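Local coordinates for hydrazine synthase subunit alpha (Candidatus Kuenenia stuttgartiensis, PDB 5C2V), which forms hydrazine from hydroxylamine and ammonia, the second half-reaction of the heme c-dependent hydrazine synthase complex of anammox bacteria, at residues T35-T40 with N381-A386; T78-C83 with A92-H97; S30-T35 with V60-N65; D44-Y49 with M306-G311. One frame throughout, in Å; residues are numbered along the deposited sequence.

Contacts 1 and 3 are adjacent strand pairings in one propeller blade. Strand 31-37 is their common element, and T35 belongs to both. Contact 2 is the inner hairpin of the next blade and touches contact 1, where Q384 meets D81. Contact 4 is different in kind. It joins two irregular loops and reaches contact 1 through D44 and N381. Contacts 1, 2 and 4 are buried, while contact 3 is only partly so and runs out to an exposed turn. Backbone pairing carries the first three. Contact 1 adds polar side chains and a calcium ligand, and contacts 2 and 3 add apolar packing. Contact 4 relies on aromatic rings and a single backbone bond, beside the second copy of the subunit.

Contact 1: T35-T40 with N381-A386. With CA (calcium ion), chain B.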
# COMPACT_ATOMS: atom_id res chain seq x y z
N THR D 35 4.23 -34.51 14.97
CA THR D 35 3.82 -33.93 16.25
C THR D 35 2.30 -33.90 16.40
O THR D 35 1.58 -33.49 15.48
CB THR D 35 4.37 -32.50 16.42
OG1 THR D 35 5.79 -32.50 16.23
CG2 THR D 35 4.04 -31.95 17.80
N GLN D 36 1.83 -34.34 17.56
CA GLN D 36 0.42 -34.24 17.92
C GLN D 36 0.25 -33.25 19.06
O GLN D 36 0.87 -33.39 20.12
CB GLN D 36 -0.14 -35.61 18.31
CG GLN D 36 -0.24 -36.60 17.17
CD GLN D 36 -0.84 -37.92 17.61
OE1 GLN D 36 -0.70 -38.33 18.76
NE2 GLN D 36 -1.53 -38.59 16.69
N SER D 37 -0.61 -32.25 18.84
CA SER D 37 -0.86 -31.23 19.85
C SER D 37 -2.33 -31.24 20.27
O SER D 37 -3.20 -31.53 19.46
CB SER D 37 -0.47 -29.85 19.33
OG SER D 37 0.93 -29.78 19.08
N PRO D 38 -2.61 -30.93 21.55
CA PRO D 38 -4.00 -30.84 21.98
C PRO D 38 -4.72 -29.74 21.21
O PRO D 38 -4.06 -28.76 20.86
CB PRO D 38 -3.89 -30.49 23.47
CG PRO D 38 -2.50 -30.87 23.86
CD PRO D 38 -1.66 -30.65 22.64
N ARG D 39 -6.01 -29.86 20.95
CA ARG D 39 -6.66 -28.78 20.22
C ARG D 39 -7.17 -27.79 21.26
O ARG D 39 -8.22 -27.98 21.87
CB ARG D 39 -7.81 -29.30 19.36
CG ARG D 39 -7.49 -30.58 18.59
CD ARG D 39 -8.76 -31.24 18.07
NE ARG D 39 -9.61 -30.30 17.35
CZ ARG D 39 -10.79 -30.61 16.82
NH1 ARG D 39 -11.26 -31.85 16.93
NH2 ARG D 39 -11.50 -29.69 16.18
N THR D 40 -6.40 -26.73 21.43
CA THR D 40 -6.66 -25.69 22.41
C THR D 40 -5.80 -24.49 22.03
O THR D 40 -4.83 -24.64 21.28
CB THR D 40 -6.34 -26.16 23.85
OG1 THR D 40 -6.88 -27.47 24.07
CG2 THR D 40 -6.93 -25.21 24.89
N ASN D 381 -4.38 -32.25 16.97
CA ASN D 381 -3.87 -31.55 15.81
C ASN D 381 -2.61 -32.28 15.37
O ASN D 381 -1.63 -32.36 16.11
CB ASN D 381 -3.56 -30.08 16.12
CG ASN D 381 -4.78 -29.19 15.96
OD1 ASN D 381 -5.68 -29.49 15.18
ND2 ASN D 381 -4.80 -28.09 16.70
N ASP D 382 -2.65 -32.81 14.15
CA ASP D 382 -1.57 -33.64 13.65
C ASP D 382 -0.78 -32.83 12.63
O ASP D 382 -1.25 -32.57 11.53
CB ASP D 382 -2.12 -34.92 13.02
CG ASP D 382 -3.06 -35.66 13.96
OD1 ASP D 382 -2.65 -35.96 15.10
OD2 ASP D 382 -4.22 -35.94 13.57
N HIS D 383 0.43 -32.43 13.02
CA HIS D 383 1.22 -31.55 12.16
C HIS D 383 2.71 -31.83 12.26
O HIS D 383 3.13 -32.74 12.98
CB HIS D 383 0.94 -30.08 12.50
CG HIS D 383 1.49 -29.64 13.82
ND1 HIS D 383 1.08 -30.19 15.02
CD2 HIS D 383 2.41 -28.69 14.13
CE1 HIS D 383 1.74 -29.60 16.01
NE2 HIS D 383 2.55 -28.69 15.50
N GLN D 384 3.50 -31.04 11.54
CA GLN D 384 4.94 -31.24 11.42
C GLN D 384 5.34 -32.65 11.00
O GLN D 384 6.10 -33.32 11.70
CB GLN D 384 5.63 -30.89 12.75
CG GLN D 384 5.63 -29.41 13.09
CD GLN D 384 6.28 -29.12 14.42
OE1 GLN D 384 6.30 -29.97 15.31
NE2 GLN D 384 6.81 -27.91 14.57
N PRO D 385 4.83 -33.13 9.85
CA PRO D 385 5.23 -34.46 9.41
C PRO D 385 6.70 -34.50 8.97
O PRO D 385 7.14 -33.65 8.21
CB PRO D 385 4.30 -34.74 8.23
CG PRO D 385 4.00 -33.40 7.68
CD PRO D 385 3.96 -32.46 8.85
N ALA D 386 7.43 -35.49 9.47
CA ALA D 386 8.84 -35.66 9.11
C ALA D 386 9.13 -37.12 8.78
O ALA D 386 9.51 -37.89 9.66
CB ALA D 386 9.74 -35.17 10.23
CA CA B . -6.22 -34.54 13.79
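The H383 imidazole has T35 over one face, and S37 OG and N381 O lie at its edge, in the ring plane. T35 CB is 4.3 Å from the ring centroid. S37 OG is 3.2 Å from H383 CE1. H383 shares a face of the sheet with T35 and S37. The S37 hydroxyl has its hydrogen bond with S57 OG. On the other face of the sheet the Q36 amide and D382 carboxylate lie side by side, their planes 38° apart. A weak hydrogen bond runs from Q36 NE2 to D382 OD1 at 3.3 Å, and Q36 OE1 takes its bond from R58. The two strands are antiparallel. T35 pairs with H383 and S37 with N381, with two backbone hydrogen bonds in each pair. Strand 381-387 comes from far along the chain and joins the N-terminal strands of the six-bladed propeller. This is the ring closure often called Velcro in propellers. D382 OD2 binds the calcium ion, together with F358, D376, D377 and W380. T35 OG1 donates to Q384 OE1 at 2.7 Å, in the plane of that carbonyl. The same oxygen accepts from D81 N, so two donors hold the Q384 amide in place. R39 reaches N381 only through its aliphatic part, with R39 CG 4.0 Å from N381 OD1. Its guanidinium goes on to P378 O.

Contact 2: T78-C83 with A92-H97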
# COMPACT_ATOMS: atom_id res chain seq x y z
N THR D 78 6.01 -31.70 27.14
CA THR D 78 5.84 -31.03 25.86
C THR D 78 6.97 -31.40 24.91
O THR D 78 8.14 -31.23 25.24
CB THR D 78 5.79 -29.50 26.03
OG1 THR D 78 4.71 -29.14 26.91
CG2 THR D 78 5.60 -28.82 24.68
N ALA D 79 6.62 -31.90 23.73
CA ALA D 79 7.62 -32.25 22.73
C ALA D 79 7.14 -31.96 21.32
O ALA D 79 6.00 -32.27 20.97
CB ALA D 79 8.01 -33.70 22.87
N PHE D 80 8.01 -31.38 20.50
CA PHE D 80 7.65 -30.96 19.15
C PHE D 80 8.87 -30.68 18.29
O PHE D 80 10.01 -30.87 18.72
CB PHE D 80 6.74 -29.73 19.20
CG PHE D 80 7.35 -28.55 19.92
CD1 PHE D 80 7.34 -28.49 21.31
CD2 PHE D 80 7.91 -27.51 19.21
CE1 PHE D 80 7.90 -27.41 21.97
CE2 PHE D 80 8.47 -26.42 19.87
CZ PHE D 80 8.46 -26.37 21.25
N ASP D 81 8.63 -30.22 17.06
CA ASP D 81 9.67 -29.89 16.08
C ASP D 81 10.62 -31.05 15.78
O ASP D 81 11.81 -30.98 16.11
CB ASP D 81 10.48 -28.69 16.56
CG ASP D 81 9.75 -27.38 16.37
OD1 ASP D 81 8.88 -27.31 15.48
OD2 ASP D 81 10.05 -26.41 17.10
N PRO D 82 10.12 -32.12 15.14
CA PRO D 82 10.98 -33.24 14.76
C PRO D 82 11.90 -32.92 13.58
O PRO D 82 11.46 -32.30 12.62
CB PRO D 82 9.97 -34.34 14.36
CG PRO D 82 8.61 -33.83 14.78
CD PRO D 82 8.72 -32.34 14.73
N CYS D 83 13.16 -33.34 13.66
CA CYS D 83 14.06 -33.29 12.51
C CYS D 83 14.91 -34.55 12.46
O CYS D 83 15.67 -34.83 13.39
CB CYS D 83 14.95 -32.05 12.57
SG CYS D 83 15.92 -31.76 11.07
N ALA D 92 16.33 -35.12 16.12
CA ALA D 92 16.43 -34.08 17.12
C ALA D 92 15.11 -33.32 17.22
O ALA D 92 14.34 -33.28 16.26
CB ALA D 92 17.57 -33.12 16.80
N PHE D 93 14.85 -32.72 18.38
CA PHE D 93 13.59 -32.03 18.60
C PHE D 93 13.68 -31.01 19.73
O PHE D 93 14.72 -30.86 20.37
CB PHE D 93 12.49 -33.05 18.90
CG PHE D 93 12.71 -33.84 20.16
CD1 PHE D 93 13.55 -34.94 20.16
CD2 PHE D 93 12.08 -33.49 21.35
CE1 PHE D 93 13.76 -35.68 21.32
CE2 PHE D 93 12.29 -34.21 22.50
CZ PHE D 93 13.13 -35.31 22.49
N ALA D 94 12.57 -30.32 19.96
CA ALA D 94 12.44 -29.41 21.08
C ALA D 94 11.49 -30.02 22.10
O ALA D 94 10.45 -30.56 21.73
CB ALA D 94 11.95 -28.05 20.63
N GLY D 95 11.85 -29.93 23.38
CA GLY D 95 11.03 -30.57 24.40
C GLY D 95 11.11 -29.98 25.79
O GLY D 95 12.08 -29.32 26.16
N VAL D 96 10.06 -30.22 26.57
CA VAL D 96 10.03 -29.87 27.98
C VAL D 96 9.95 -31.15 28.81
O VAL D 96 8.93 -31.84 28.80
CB VAL D 96 8.85 -28.95 28.32
CG1 VAL D 96 8.92 -28.52 29.78
CG2 VAL D 96 8.82 -27.75 27.40
N HIS D 97 11.03 -31.46 29.52
CA HIS D 97 11.10 -32.67 30.32
C HIS D 97 10.10 -32.61 31.47
O HIS D 97 9.85 -31.54 32.02
CB HIS D 97 12.51 -32.89 30.85
CG HIS D 97 12.79 -34.29 31.29
ND1 HIS D 97 12.06 -35.37 30.85
CD2 HIS D 97 13.72 -34.79 32.13
CE1 HIS D 97 12.53 -36.47 31.40
NE2 HIS D 97 13.54 -36.15 32.18
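F80 and A94 make the tight part of this contact. A94 CB lies over one face of the F80 ring, offset toward the rim and 3.9 Å from F80 CE2. F80 CG sits between the backbone N and the carbonyl carbon (chi1 57°), and from there the ring extends toward the neighbouring strand. Two backbone hydrogen bonds join the same pair, F80 N to A94 O and A94 N to F80 O, both 2.9 Å. On the other face of the sheet A79 CB meets F93 CE2 at 4.3 Å, and F76 meets the F93 ring edge-to-face. The strands form the antiparallel hairpin 76-84 and 90-97, the first two strands of a four-stranded propeller blade. A beta bulge at D81 and P82 shifts the pairing by one residue before C83 pairs with A92. F93 CA approaches D81 O at 3.2 Å there, as a CA-H...O contact. The D81 carboxylate turns to R126, in a salt bridge, and to S127 N. At the other end V96 is partly exposed. The T78-V96 pair is uneven: V96 N bonds to T78 O, while T78 N to V96 O is weak at 3.4 Å. V96 CG2 touches T78 CB at 3.8 Å.

Contact 3: S30-T35 with V60-N65; sequences SQILFT and VLFDLN
S30 meets L64 at the exposed end of the pair, where S30 O accepts a hydrogen bond from L64 N at 3.0 Å. D63 OD1 accepts from N65 N, closing an Asx turn, and from T66 N as well. Q31 comes next. Its NE2 makes a weak hydrogen bond to D63 OD2 at 3.3 Å, with the amide and carboxylate planes nearly perpendicular. Q31 OE1 lies against L61 CD2. I32 is on the opposite face of the sheet. Its CG1 meets the edge of the F62 ring, and its CD1 touches L64 CD2 at 3.9 Å. I32 and F62 also exchange two backbone hydrogen bonds. L33 returns to the Q31 side, where L33 CD2 packs on L61 CB at 3.6 Å. F34 makes the closest ring contact, its ring extending toward strand 58-63. V60 CG2 lies over one face, 3.5 Å from F34 CE1. F62 CB is at the ring edge, 3.6 Å from F34 CE2. F34 and V60 are the second hydrogen-bonded pair. The two strands are the middle ones of an antiparallel propeller blade. Strand 381-387 flanks 31-37 as the edge strand of the sheet, and strand 69-71 flanks 58-63, where L69 touches V60 and F62. Y375 meets the F62 ring.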
# COMPACT_ATOMS: atom_id res chain seq x y z
N SER D 30 8.76 -46.17 4.61
CA SER D 30 7.73 -46.96 5.27
C SER D 30 7.21 -46.37 6.58
O SER D 30 6.25 -46.88 7.15
CB SER D 30 8.25 -48.38 5.53
OG SER D 30 9.35 -48.36 6.42
N GLN D 31 7.82 -45.28 7.04
CA GLN D 31 7.49 -44.74 8.37
C GLN D 31 7.66 -43.22 8.43
O GLN D 31 8.51 -42.66 7.73
CB GLN D 31 8.36 -45.39 9.45
CG GLN D 31 8.01 -46.85 9.76
CD GLN D 31 8.80 -47.41 10.93
OE1 GLN D 31 9.65 -46.73 11.51
NE2 GLN D 31 8.52 -48.66 11.28
N ILE D 32 6.85 -42.56 9.25
CA ILE D 32 6.93 -41.11 9.40
C ILE D 32 6.86 -40.66 10.86
O ILE D 32 6.22 -41.31 11.69
CB ILE D 32 5.80 -40.40 8.61
CG1 ILE D 32 4.43 -40.79 9.16
CG2 ILE D 32 5.89 -40.71 7.12
CD1 ILE D 32 3.28 -40.06 8.50
N LEU D 33 7.54 -39.56 11.16
CA LEU D 33 7.46 -38.94 12.48
C LEU D 33 6.63 -37.67 12.41
O LEU D 33 6.77 -36.90 11.46
CB LEU D 33 8.86 -38.62 13.01
CG LEU D 33 9.79 -39.76 13.43
CD1 LEU D 33 11.21 -39.25 13.59
CD2 LEU D 33 9.30 -40.38 14.72
N PHE D 34 5.78 -37.44 13.40
CA PHE D 34 5.03 -36.18 13.44
C PHE D 34 4.58 -35.78 14.84
O PHE D 34 4.55 -36.60 15.76
CB PHE D 34 3.83 -36.24 12.49
CG PHE D 34 2.81 -37.29 12.84
CD1 PHE D 34 1.74 -36.99 13.66
CD2 PHE D 34 2.93 -38.58 12.33
CE1 PHE D 34 0.80 -37.96 13.97
CE2 PHE D 34 1.99 -39.55 12.65
CZ PHE D 34 0.93 -39.24 13.47
N THR D 35 4.23 -34.51 14.97
CA THR D 35 3.82 -33.93 16.25
C THR D 35 2.30 -33.90 16.40
O THR D 35 1.58 -33.49 15.48
CB THR D 35 4.37 -32.50 16.42
OG1 THR D 35 5.79 -32.50 16.23
CG2 THR D 35 4.04 -31.95 17.80
N VAL D 60 5.35 -38.55 17.75
CA VAL D 60 5.01 -39.95 17.52
C VAL D 60 5.54 -40.50 16.20
O VAL D 60 5.77 -39.75 15.24
CB VAL D 60 3.48 -40.16 17.55
CG1 VAL D 60 2.93 -39.88 18.95
CG2 VAL D 60 2.80 -39.27 16.53
N LEU D 61 5.73 -41.82 16.18
CA LEU D 61 6.17 -42.54 14.99
C LEU D 61 5.04 -43.42 14.46
O LEU D 61 4.39 -44.15 15.22
CB LEU D 61 7.40 -43.39 15.30
CG LEU D 61 7.93 -44.31 14.20
CD1 LEU D 61 8.31 -43.51 12.97
CD2 LEU D 61 9.11 -45.12 14.71
N PHE D 62 4.81 -43.35 13.15
CA PHE D 62 3.70 -44.05 12.52
C PHE D 62 4.15 -44.84 11.30
O PHE D 62 4.85 -44.31 10.43
CB PHE D 62 2.60 -43.05 12.14
CG PHE D 62 1.48 -43.65 11.34
CD1 PHE D 62 0.49 -44.39 11.95
CD2 PHE D 62 1.42 -43.46 9.97
CE1 PHE D 62 -0.55 -44.94 11.22
CE2 PHE D 62 0.38 -44.01 9.22
CZ PHE D 62 -0.60 -44.74 9.85
N ASP D 63 3.75 -46.11 11.24
CA ASP D 63 4.08 -46.97 10.11
C ASP D 63 2.97 -46.91 9.05
O ASP D 63 1.80 -47.11 9.36
CB ASP D 63 4.28 -48.41 10.58
CG ASP D 63 4.76 -49.33 9.47
OD1 ASP D 63 3.91 -49.88 8.74
OD2 ASP D 63 5.99 -49.49 9.32
N LEU D 64 3.36 -46.63 7.81
CA LEU D 64 2.40 -46.41 6.74
C LEU D 64 1.76 -47.70 6.24
O LEU D 64 0.78 -47.67 5.50
CB LEU D 64 3.08 -45.70 5.56
CG LEU D 64 3.86 -44.42 5.91
CD1 LEU D 64 4.44 -43.79 4.65
CD2 LEU D 64 2.98 -43.43 6.65
N ASN D 65 2.30 -48.84 6.67
CA ASN D 65 1.81 -50.14 6.23
C ASN D 65 1.03 -50.85 7.34
O ASN D 65 -0.16 -51.13 7.19
CB ASN D 65 2.97 -51.01 5.75
CG ASN D 65 3.63 -50.45 4.50
OD1 ASN D 65 3.17 -50.68 3.38
ND2 ASN D 65 4.72 -49.72 4.69

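Contact 4: D44-Y49 with M306-G311; sequences DPYQNY and MNWGVG
Y46 points the edge of its ring at the face of W308. The planes stand at 78°, and the centroid of the Y46 ring is 5.5 Å from that of the six-membered ring of W308. Y46 CE1 is the atom that comes in, above the centre of that six-membered ring. This is a T-shaped pair. Y46 points toward the 306-311 loop from CB on. V310 lies over one face of the Y46 ring with both methyls. V310 CG2 is 3.5 Å from Y46 CE1, and V310 CG1 is 3.7 Å from Y46 CG. W308 has a second neighbour in Q47, whose CB approaches W308 NE1 at 3.6 Å. The Y49 ring is laid against the other loop in another way. G309 CA sits over its face, offset toward the rim and 3.6 Å from Y49 CD1. G309 has no side chain, and this lets the ring lie directly on the backbone. The hydroxyl of Y49 bonds to D230 OD2. The N307 side chain reaches between Q47 O and Y49 O, with N307 ND2 2.9 Å from Q47 O. G309 N donates to Y46 O at 2.9 Å, tilted out of the carbonyl plane. Both segments lie in loops between strands, 31-37 and 58-63 for the first, 297-303 and 312-317 for the second, so the contact ties two propeller blades. D44 O bonds to R355 of the second copy of this protein. Ring and CH-pi packing carries most of the contact, with one backbone hydrogen bond and the N307 amide at its polar side. The D44-R338 salt bridge lies beside it.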
# COMPACT_ATOMS: atom_id res chain seq x y z
N ASP D 44 -2.09 -25.60 21.16
CA ASP D 44 -1.58 -25.34 19.82
C ASP D 44 -1.53 -23.83 19.56
O ASP D 44 -2.30 -23.32 18.75
CB ASP D 44 -2.44 -26.04 18.77
CG ASP D 44 -1.78 -26.11 17.41
OD1 ASP D 44 -0.73 -25.45 17.21
OD2 ASP D 44 -2.31 -26.82 16.52
N PRO D 45 -0.63 -23.12 20.25
CA PRO D 45 -0.58 -21.65 20.17
C PRO D 45 0.14 -21.15 18.92
O PRO D 45 1.17 -20.49 19.04
CB PRO D 45 0.19 -21.27 21.43
CG PRO D 45 1.12 -22.41 21.64
CD PRO D 45 0.40 -23.65 21.17
N TYR D 46 -0.40 -21.44 17.74
CA TYR D 46 0.24 -21.02 16.50
C TYR D 46 0.09 -19.52 16.25
O TYR D 46 0.73 -18.97 15.37
CB TYR D 46 -0.33 -21.81 15.31
CG TYR D 46 -1.84 -21.80 15.19
CD1 TYR D 46 -2.51 -20.68 14.71
CD2 TYR D 46 -2.59 -22.92 15.53
CE1 TYR D 46 -3.89 -20.67 14.60
CE2 TYR D 46 -3.96 -22.92 15.41
CZ TYR D 46 -4.61 -21.79 14.95
OH TYR D 46 -5.98 -21.79 14.83
N GLN D 47 -0.77 -18.87 17.03
CA GLN D 47 -0.99 -17.44 16.88
C GLN D 47 0.18 -16.64 17.47
O GLN D 47 0.35 -15.46 17.16
CB GLN D 47 -2.30 -17.03 17.54
CG GLN D 47 -2.27 -17.02 19.06
CD GLN D 47 -2.42 -18.40 19.67
OE1 GLN D 47 -2.82 -19.36 18.99
NE2 GLN D 47 -2.12 -18.52 20.96
N ASN D 48 0.96 -17.29 18.32
CA ASN D 48 2.13 -16.66 18.94
C ASN D 48 3.45 -16.98 18.22
O ASN D 48 4.52 -16.63 18.71
CB ASN D 48 2.23 -17.06 20.41
CG ASN D 48 1.26 -16.28 21.29
OD1 ASN D 48 0.50 -16.86 22.06
ND2 ASN D 48 1.28 -14.96 21.16
N TYR D 49 3.35 -17.65 17.07
CA TYR D 49 4.50 -18.03 16.25
C TYR D 49 5.43 -16.83 16.00
O TYR D 49 4.95 -15.72 15.82
CB TYR D 49 4.00 -18.58 14.91
CG TYR D 49 4.76 -19.76 14.35
CD1 TYR D 49 4.36 -21.06 14.63
CD2 TYR D 49 5.86 -19.58 13.51
CE1 TYR D 49 5.04 -22.15 14.11
CE2 TYR D 49 6.55 -20.66 12.99
CZ TYR D 49 6.13 -21.94 13.29
OH TYR D 49 6.82 -23.02 12.77
N MET D 306 0.57 -11.85 10.56
CA MET D 306 2.03 -11.89 10.67
C MET D 306 2.51 -12.85 11.76
O MET D 306 3.58 -13.44 11.65
CB MET D 306 2.56 -10.48 10.94
CG MET D 306 4.07 -10.37 10.99
SD MET D 306 4.64 -8.66 11.02
CE MET D 306 4.10 -8.11 9.40
N ASN D 307 1.70 -13.02 12.80
CA ASN D 307 2.09 -13.84 13.95
C ASN D 307 1.58 -15.28 13.89
O ASN D 307 1.81 -16.06 14.82
CB ASN D 307 1.61 -13.18 15.24
CG ASN D 307 2.65 -13.22 16.34
OD1 ASN D 307 3.85 -13.18 16.08
ND2 ASN D 307 2.19 -13.31 17.59
N TRP D 308 0.91 -15.65 12.80
CA TRP D 308 0.30 -16.97 12.69
C TRP D 308 1.22 -18.00 12.04
O TRP D 308 1.96 -17.69 11.11
CB TRP D 308 -1.01 -16.90 11.91
CG TRP D 308 -2.20 -16.55 12.76
CD1 TRP D 308 -2.20 -15.81 13.91
CD2 TRP D 308 -3.55 -16.94 12.53
NE1 TRP D 308 -3.47 -15.71 14.40
CE2 TRP D 308 -4.33 -16.40 13.58
CE3 TRP D 308 -4.19 -17.70 11.54
CZ2 TRP D 308 -5.70 -16.58 13.66
CZ3 TRP D 308 -5.56 -17.88 11.63
CH2 TRP D 308 -6.30 -17.33 12.69
N GLY D 309 1.16 -19.23 12.54
CA GLY D 309 1.95 -20.33 12.00
C GLY D 309 1.16 -21.23 11.08
O GLY D 309 1.68 -22.21 10.55
N VAL D 310 -0.12 -20.90 10.88
CA VAL D 310 -0.96 -21.62 9.94
C VAL D 310 -1.49 -20.65 8.88
O VAL D 310 -1.51 -19.44 9.11
CB VAL D 310 -2.14 -22.32 10.64
CG1 VAL D 310 -1.64 -23.24 11.74
CG2 VAL D 310 -3.11 -21.29 11.21
N GLY D 311 -1.91 -21.18 7.74
CA GLY D 311 -2.26 -20.34 6.61
C GLY D 311 -2.37 -21.13 5.32
O GLY D 311 -2.69 -22.32 5.34